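Local coordinates for acyl-CoA N-acyltransferases (NAT) superfamily protein (Arabidopsis thaliana, PDB 6TH0) that probably transfers the acetyl group of acetyl-CoA to the N-terminal methionine of transmembrane proteins and to protein lysines, as a GNAT-fold N-alpha-acetyltransferase, at residues F36-V39 / G43-V46; I83-S88 / V128-Y133. One frame throughout, in Å; residues are numbered along the deposited sequence.

Contact 1 (F36-V39 / G43-V46); sequences FQNV and GDIV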
ATOM      1  N   PHE A  36     -10.318   8.551  -3.848  1.00 47.26           N
ATOM      2  CA  PHE A  36      -9.334   8.835  -4.882  1.00 44.51           C
ATOM      3  C   PHE A  36      -8.978  10.310  -4.939  1.00 41.51           C
ATOM      4  O   PHE A  36      -7.852  10.644  -5.331  1.00 49.52           O
ATOM      5  CB  PHE A  36      -9.828   8.287  -6.212  1.00 44.15           C
ATOM      6  CG  PHE A  36      -9.961   6.800  -6.184  1.00 45.44           C
ATOM      7  CD1 PHE A  36      -8.835   5.996  -6.271  1.00 44.35           C
ATOM      8  CD2 PHE A  36     -11.198   6.205  -6.010  1.00 47.86           C
ATOM      9  CE1 PHE A  36      -8.936   4.628  -6.202  1.00 44.25           C
ATOM     10  CE2 PHE A  36     -11.310   4.826  -5.957  1.00 44.20           C
ATOM     11  CZ  PHE A  36     -10.172   4.036  -6.048  1.00 42.48           C
ATOM     12  N   GLN A  37      -9.910  11.200  -4.576  1.00 43.23           N
ATOM     13  CA  GLN A  37      -9.562  12.605  -4.420  1.00 53.50           C
ATOM     14  C   GLN A  37      -8.534  12.772  -3.308  1.00 59.27           C
ATOM     15  O   GLN A  37      -7.593  13.565  -3.426  1.00 57.88           O
ATOM     16  CB  GLN A  37     -10.808  13.447  -4.111  1.00 58.20           C
ATOM     17  CG  GLN A  37     -11.744  13.723  -5.279  1.00 72.74           C
ATOM     18  CD  GLN A  37     -11.110  14.586  -6.359  1.00 84.49           C
ATOM     19  OE1 GLN A  37     -10.237  15.408  -6.084  1.00 86.38           O
ATOM     20  NE2 GLN A  37     -11.574  14.422  -7.592  1.00 89.04           N
ATOM     21  N   ASN A  38      -8.747  12.082  -2.189  1.00 57.66           N
ATOM     22  CA  ASN A  38      -7.784  12.115  -1.094  1.00 56.62           C
ATOM     23  C   ASN A  38      -6.407  11.664  -1.569  1.00 49.37           C
ATOM     24  O   ASN A  38      -5.397  12.315  -1.285  1.00 57.54           O
ATOM     25  CB  ASN A  38      -8.299  11.231   0.042  1.00 57.83           C
ATOM     26  CG  ASN A  38      -7.419  11.259   1.291  1.00 63.18           C
ATOM     27  OD1 ASN A  38      -6.396  11.963   1.378  1.00 61.36           O
ATOM     28  ND2 ASN A  38      -7.872  10.528   2.306  1.00 55.63           N
ATOM     29  N   VAL A  39      -6.354  10.589  -2.347  1.00 47.01           N
ATOM     30  CA  VAL A  39      -5.070  10.050  -2.794  1.00 46.51           C
ATOM     31  C   VAL A  39      -4.327  11.085  -3.634  1.00 51.91           C
ATOM     32  O   VAL A  39      -3.175  11.426  -3.350  1.00 51.35           O
ATOM     33  CB  VAL A  39      -5.277   8.743  -3.582  1.00 44.12           C
ATOM     34  CG1 VAL A  39      -3.981   8.308  -4.250  1.00 42.94           C
ATOM     35  CG2 VAL A  39      -5.802   7.624  -2.684  1.00 46.28           C
ATOM     36  N   GLY A  43      -1.676  14.920   1.361  1.00 78.84           N
ATOM     37  CA  GLY A  43      -1.938  15.135   2.769  1.00 83.26           C
ATOM     38  C   GLY A  43      -1.682  13.917   3.637  1.00 81.76           C
ATOM     39  O   GLY A  43      -0.525  13.576   3.908  1.00 82.83           O
ATOM     40  N   ASP A  44      -2.753  13.257   4.088  1.00 71.25           N
ATOM     41  CA  ASP A  44      -2.610  12.091   4.952  1.00 68.90           C
ATOM     42  C   ASP A  44      -2.513  10.781   4.189  1.00 63.50           C
ATOM     43  O   ASP A  44      -2.311   9.743   4.828  1.00 69.72           O
ATOM     44  CB  ASP A  44      -3.754  11.985   5.951  1.00 73.44           C
ATOM     45  CG  ASP A  44      -5.101  11.830   5.274  1.00 76.73           C
ATOM     46  OD1 ASP A  44      -5.170  12.008   4.039  1.00 74.00           O
ATOM     47  OD2 ASP A  44      -6.093  11.543   5.975  1.00 80.08           O
ATOM     48  N   ILE A  45      -2.508  10.811   2.859  1.00 55.21           N
ATOM     49  CA  ILE A  45      -2.263   9.623   2.058  1.00 45.93           C
ATOM     50  C   ILE A  45      -1.023   9.897   1.230  1.00 54.31           C
ATOM     51  O   ILE A  45      -0.915  10.944   0.584  1.00 59.69           O
ATOM     52  CB  ILE A  45      -3.447   9.275   1.133  1.00 46.14           C
ATOM     53  CG1 ILE A  45      -4.641   8.781   1.950  1.00 53.21           C
ATOM     54  CG2 ILE A  45      -3.020   8.240   0.035  1.00 42.81           C
ATOM     55  CD1 ILE A  45      -5.780   8.277   1.085  1.00 57.45           C
ATOM     56  N   VAL A  46      -0.065   8.983   1.308  1.00 49.72           N
ATOM     57  CA  VAL A  46       1.127   9.026   0.487  1.00 47.49           C
ATOM     58  C   VAL A  46       0.945   7.975  -0.588  1.00 48.36           C
ATOM     59  O   VAL A  46       0.296   6.939  -0.379  1.00 49.76           O
ATOM     60  CB  VAL A  46       2.433   8.826   1.285  1.00 49.57           C
ATOM     61  CG1 VAL A  46       2.712  10.042   2.153  1.00 57.55           C
ATOM     62  CG2 VAL A  46       2.358   7.568   2.141  1.00 52.54           C
TER
HETATM   63  O   HOH W   1      -1.043  10.591  -2.285  1.00 44.41           O

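Contact 2 (I83-S88 / V128-Y133); sequences IRYDSS and VCRGVY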
ATOM      1  N   ILE A  83       3.975  -3.179  19.962  1.00 54.98           N
ATOM      2  CA  ILE A  83       5.055  -2.195  19.988  1.00 53.71           C
ATOM      3  C   ILE A  83       5.575  -1.986  21.403  1.00 54.39           C
ATOM      4  O   ILE A  83       4.793  -1.911  22.360  1.00 61.11           O
ATOM      5  CB  ILE A  83       4.566  -0.859  19.395  1.00 56.10           C
ATOM      6  CG1 ILE A  83       4.235  -1.046  17.918  1.00 51.14           C
ATOM      7  CG2 ILE A  83       5.579   0.258  19.614  1.00 52.01           C
ATOM      8  CD1 ILE A  83       3.630   0.186  17.227  1.00 55.23           C
ATOM      9  N   ARG A  84       6.894  -1.947  21.547  1.00 53.65           N
ATOM     10  CA  ARG A  84       7.513  -1.575  22.814  1.00 60.84           C
ATOM     11  C   ARG A  84       7.664  -0.065  22.770  1.00 66.24           C
ATOM     12  O   ARG A  84       8.416   0.454  21.940  1.00 64.13           O
ATOM     13  CB  ARG A  84       8.859  -2.268  23.014  1.00 62.31           C
ATOM     14  CG  ARG A  84       8.760  -3.728  23.455  1.00 72.99           C
ATOM     15  CD  ARG A  84       9.995  -4.164  24.233  1.00 91.40           C
ATOM     16  NE  ARG A  84      11.198  -4.180  23.409  1.00 99.52           N
ATOM     17  CZ  ARG A  84      12.063  -3.176  23.326  1.00100.48           C
ATOM     18  NH1 ARG A  84      11.858  -2.065  24.014  1.00101.47           N
ATOM     19  NH2 ARG A  84      13.132  -3.280  22.549  1.00103.60           N
ATOM     20  N   TYR A  85       6.947   0.631  23.648  1.00 70.48           N
ATOM     21  CA  TYR A  85       6.949   2.084  23.670  1.00 70.62           C
ATOM     22  C   TYR A  85       8.043   2.612  24.582  1.00 67.49           C
ATOM     23  O   TYR A  85       8.067   2.295  25.771  1.00 65.13           O
ATOM     24  CB  TYR A  85       5.594   2.618  24.132  1.00 68.49           C
ATOM     25  CG  TYR A  85       4.529   2.481  23.086  1.00 69.20           C
ATOM     26  CD1 TYR A  85       4.460   3.378  22.037  1.00 66.85           C
ATOM     27  CD2 TYR A  85       3.601   1.451  23.140  1.00 63.31           C
ATOM     28  CE1 TYR A  85       3.505   3.257  21.079  1.00 62.76           C
ATOM     29  CE2 TYR A  85       2.635   1.328  22.192  1.00 62.76           C
ATOM     30  CZ  TYR A  85       2.595   2.232  21.159  1.00 61.33           C
ATOM     31  OH  TYR A  85       1.638   2.136  20.202  1.00 58.04           O
ATOM     32  N   ASP A  86       8.877   3.485  24.044  1.00 69.91           N
ATOM     33  CA  ASP A  86       9.944   4.117  24.799  1.00 84.21           C
ATOM     34  C   ASP A  86       9.428   5.492  25.190  1.00 83.45           C
ATOM     35  O   ASP A  86       9.115   6.305  24.323  1.00 83.19           O
ATOM     36  CB  ASP A  86      11.221   4.207  23.968  1.00 92.36           C
ATOM     37  CG  ASP A  86      12.320   4.959  24.677  1.00105.70           C
ATOM     38  OD1 ASP A  86      12.155   5.272  25.875  1.00108.49           O
ATOM     39  OD2 ASP A  86      13.352   5.236  24.035  1.00110.43           O
ATOM     40  N   SER A  87       9.367   5.759  26.491  1.00 98.94           N
ATOM     41  CA  SER A  87       8.775   7.013  26.940  1.00103.46           C
ATOM     42  C   SER A  87       9.467   8.222  26.324  1.00103.00           C
ATOM     43  O   SER A  87       8.807   9.223  26.030  1.00113.51           O
ATOM     44  CB  SER A  87       8.815   7.086  28.464  1.00109.08           C
ATOM     45  OG  SER A  87       8.378   8.348  28.933  1.00120.20           O
ATOM     46  N   SER A  88      10.781   8.140  26.093  1.00 91.93           N
ATOM     47  CA  SER A  88      11.541   9.305  25.644  1.00 89.25           C
ATOM     48  C   SER A  88      11.290   9.677  24.183  1.00 83.47           C
ATOM     49  O   SER A  88      11.501  10.832  23.808  1.00 84.05           O
ATOM     50  CB  SER A  88      13.030   9.055  25.864  1.00 91.60           C
ATOM     51  OG  SER A  88      13.514   8.119  24.917  1.00 91.73           O
ATOM     52  N   VAL A 128       9.998   9.338  14.023  1.00 72.45           N
ATOM     53  CA  VAL A 128       9.468   8.319  14.932  1.00 63.41           C
ATOM     54  C   VAL A 128       8.493   7.374  14.220  1.00 61.66           C
ATOM     55  O   VAL A 128       7.586   6.825  14.852  1.00 61.24           O
ATOM     56  CB  VAL A 128       8.858   8.936  16.199  1.00 75.52           C
ATOM     57  CG1 VAL A 128       8.590   7.832  17.220  1.00 70.60           C
ATOM     58  CG2 VAL A 128       9.825   9.970  16.785  1.00 77.50           C
ATOM     59  N   CYS A 129       8.617   7.232  12.903  1.00 55.95           N
ATOM     60  CA  CYS A 129       7.810   6.251  12.176  1.00 54.83           C
ATOM     61  C   CYS A 129       8.331   4.843  12.443  1.00 58.73           C
ATOM     62  O   CYS A 129       9.485   4.525  12.135  1.00 52.70           O
ATOM     63  CB  CYS A 129       7.823   6.554  10.685  1.00 58.22           C
ATOM     64  SG  CYS A 129       6.730   5.457   9.746  1.00 57.02           S
ATOM     65  N   ARG A 130       7.459   3.981  12.960  1.00 49.09           N
ATOM     66  CA  ARG A 130       7.896   2.700  13.497  1.00 49.22           C
ATOM     67  C   ARG A 130       7.871   1.579  12.480  1.00 48.08           C
ATOM     68  O   ARG A 130       8.425   0.500  12.757  1.00 50.88           O
ATOM     69  CB  ARG A 130       7.023   2.304  14.692  1.00 47.97           C
ATOM     70  CG  ARG A 130       7.036   3.339  15.825  1.00 53.38           C
ATOM     71  CD  ARG A 130       6.133   2.930  16.978  1.00 54.74           C
ATOM     72  NE  ARG A 130       6.212   3.841  18.116  1.00 56.09           N
ATOM     73  CZ  ARG A 130       7.088   3.727  19.111  1.00 63.30           C
ATOM     74  NH1 ARG A 130       7.970   2.733  19.112  1.00 62.78           N
ATOM     75  NH2 ARG A 130       7.089   4.601  20.111  1.00 61.74           N
ATOM     76  N   GLY A 131       7.299   1.807  11.321  1.00 46.67           N
ATOM     77  CA  GLY A 131       7.265   0.760  10.317  1.00 43.86           C
ATOM     78  C   GLY A 131       6.024   0.855   9.456  1.00 47.83           C
ATOM     79  O   GLY A 131       5.371   1.894   9.387  1.00 46.97           O
ATOM     80  N   VAL A 132       5.727  -0.269   8.801  1.00 41.78           N
ATOM     81  CA  VAL A 132       4.665  -0.391   7.807  1.00 42.55           C
ATOM     82  C   VAL A 132       3.800  -1.588   8.172  1.00 39.42           C
ATOM     83  O   VAL A 132       4.321  -2.621   8.604  1.00 39.42           O
ATOM     84  CB  VAL A 132       5.256  -0.573   6.388  1.00 41.56           C
ATOM     85  CG1 VAL A 132       4.152  -0.629   5.312  1.00 41.52           C
ATOM     86  CG2 VAL A 132       6.300   0.514   6.094  1.00 44.22           C
ATOM     87  N   TYR A 133       2.482  -1.452   8.022  1.00 40.55           N
ATOM     88  CA  TYR A 133       1.584  -2.594   8.177  1.00 42.16           C
ATOM     89  C   TYR A 133       0.456  -2.495   7.158  1.00 39.73           C
ATOM     90  O   TYR A 133       0.283  -1.483   6.475  1.00 38.97           O
ATOM     91  CB  TYR A 133       1.044  -2.738   9.618  1.00 39.39           C
ATOM     92  CG  TYR A 133      -0.039  -1.776  10.094  1.00 41.04           C
ATOM     93  CD1 TYR A 133       0.232  -0.423  10.321  1.00 41.53           C
ATOM     94  CD2 TYR A 133      -1.324  -2.240  10.381  1.00 40.08           C
ATOM     95  CE1 TYR A 133      -0.774   0.447  10.771  1.00 42.61           C
ATOM     96  CE2 TYR A 133      -2.322  -1.387  10.838  1.00 47.58           C
ATOM     97  CZ  TYR A 133      -2.047  -0.044  11.039  1.00 46.83           C
ATOM     98  OH  TYR A 133      -3.056   0.803  11.505  1.00 43.71           O
TER

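Contact 1 (F36-V39 / G43-V46)
Val39 and Ile45 make the tight part of this contact. Val39 CG2 lies 3.8 Å from Ile45 CD1 and meets Ile45 CG2 at about the same range. Ile45 CG2 also approaches Val39 CA, so the isoleucine rests against the helix backbone as well as a side chain. Ile45 points toward the helix and its chain is extended at the tip (chi2 -174°). This carries CD1 past Val39 and up to the flat of the Asn38 amide, where it stands 3.4 Å from Asn38 CG. Both aliphatic residues are buried.

The other side is looser and faces solvent. Asn38 has CG anti to its backbone N (chi1 -176°), which swings the amide out toward the exposed Asp44. The amide end comes up to Asp44 OD1; which of its two atoms does so is doubtful. The amide and carboxylate planes are only 26° from each other, so the two groups are nearly coplanar. Replacing Asn38 by an alanine would probably uncover the Ile45 methyl on this side and leave the Asp44 carboxylate without its amide neighbour.

A water ties the backbones together. It donates to Val39 O and, at 2.9 Å, to Ile45 O. Val39 also touches Leu19 of helix 16-26 and Thr68 of strand 63-73, which extends the apolar side into the core. Backbone hydrogen bonds join Asp44 to Ile71 and Val46 to Ala69, linking the second segment to strand 63-73. The arrangement is a short helix-loop-strand connection, the step from the second helix into the second strand of the GNAT fold.

Contact 2 (I83-S88 / V128-Y133)
Arg130 sets CG anti to its carbonyl carbon (chi1 -58°) and stays extended as far as NE, which brings its guanidinium beneath Ile83 and Tyr85. Ile83 turns CG2 anti to the backbone N, and this methyl comes down on the guanidinium, 3.5 Å from Arg130 NH1. Ile83 CD1 packs lower on the same side chain, 3.7 Å from Arg130 CD. Tyr85 approaches the same guanidinium face as Ile83 CG2, with Tyr85 CD1 3.5 Å from Arg130 NH2. The two planes are steeply inclined, 71° apart, so this is no parallel stack. Ile83 CG2 also stands 3.8 Å above the centre of the Tyr85 ring, so methyl, ring and guanidinium all touch one another.

The polar ends are held by other residues. Arg130 NE donates a hydrogen bond to Glu91 O, and NH2 makes a weak one to Gly90 O. Tyr85 OH and Ser80 OG share a hydrogen bond. Further along the loop, Asp86 OD1 accepts from Ser88 N in an Asx turn.

The contact lies at the surface. It lays the loop between strands 63-73 and 93-102 over the start of strand 129-137, with Ile83 also touching Phe177 of strand 167-177 and Arg130 touching Leu94 of strand 93-102.

In the fold
Contact 1 and contact 2 do not touch. Their centres are 23 Å apart and their nearest atoms about 9 Å. Both reach the same mixed sheet. Contact 1 meets it at strand 45-52 and contact 2 at strand 129-137, with strands 63-73 and 93-102 lying between. Acetyl-CoA is bound by residues that include Leu100 and Val102 of strand 93-102 and Ile137 of strand 129-137. The side chain of Val39 in contact 1 is about 12 Å from that of Leu100. Contact 2 lies away from the acetyl-CoA site. It sits where strand 129-137 begins, whereas Ile137 is at the strand's other end.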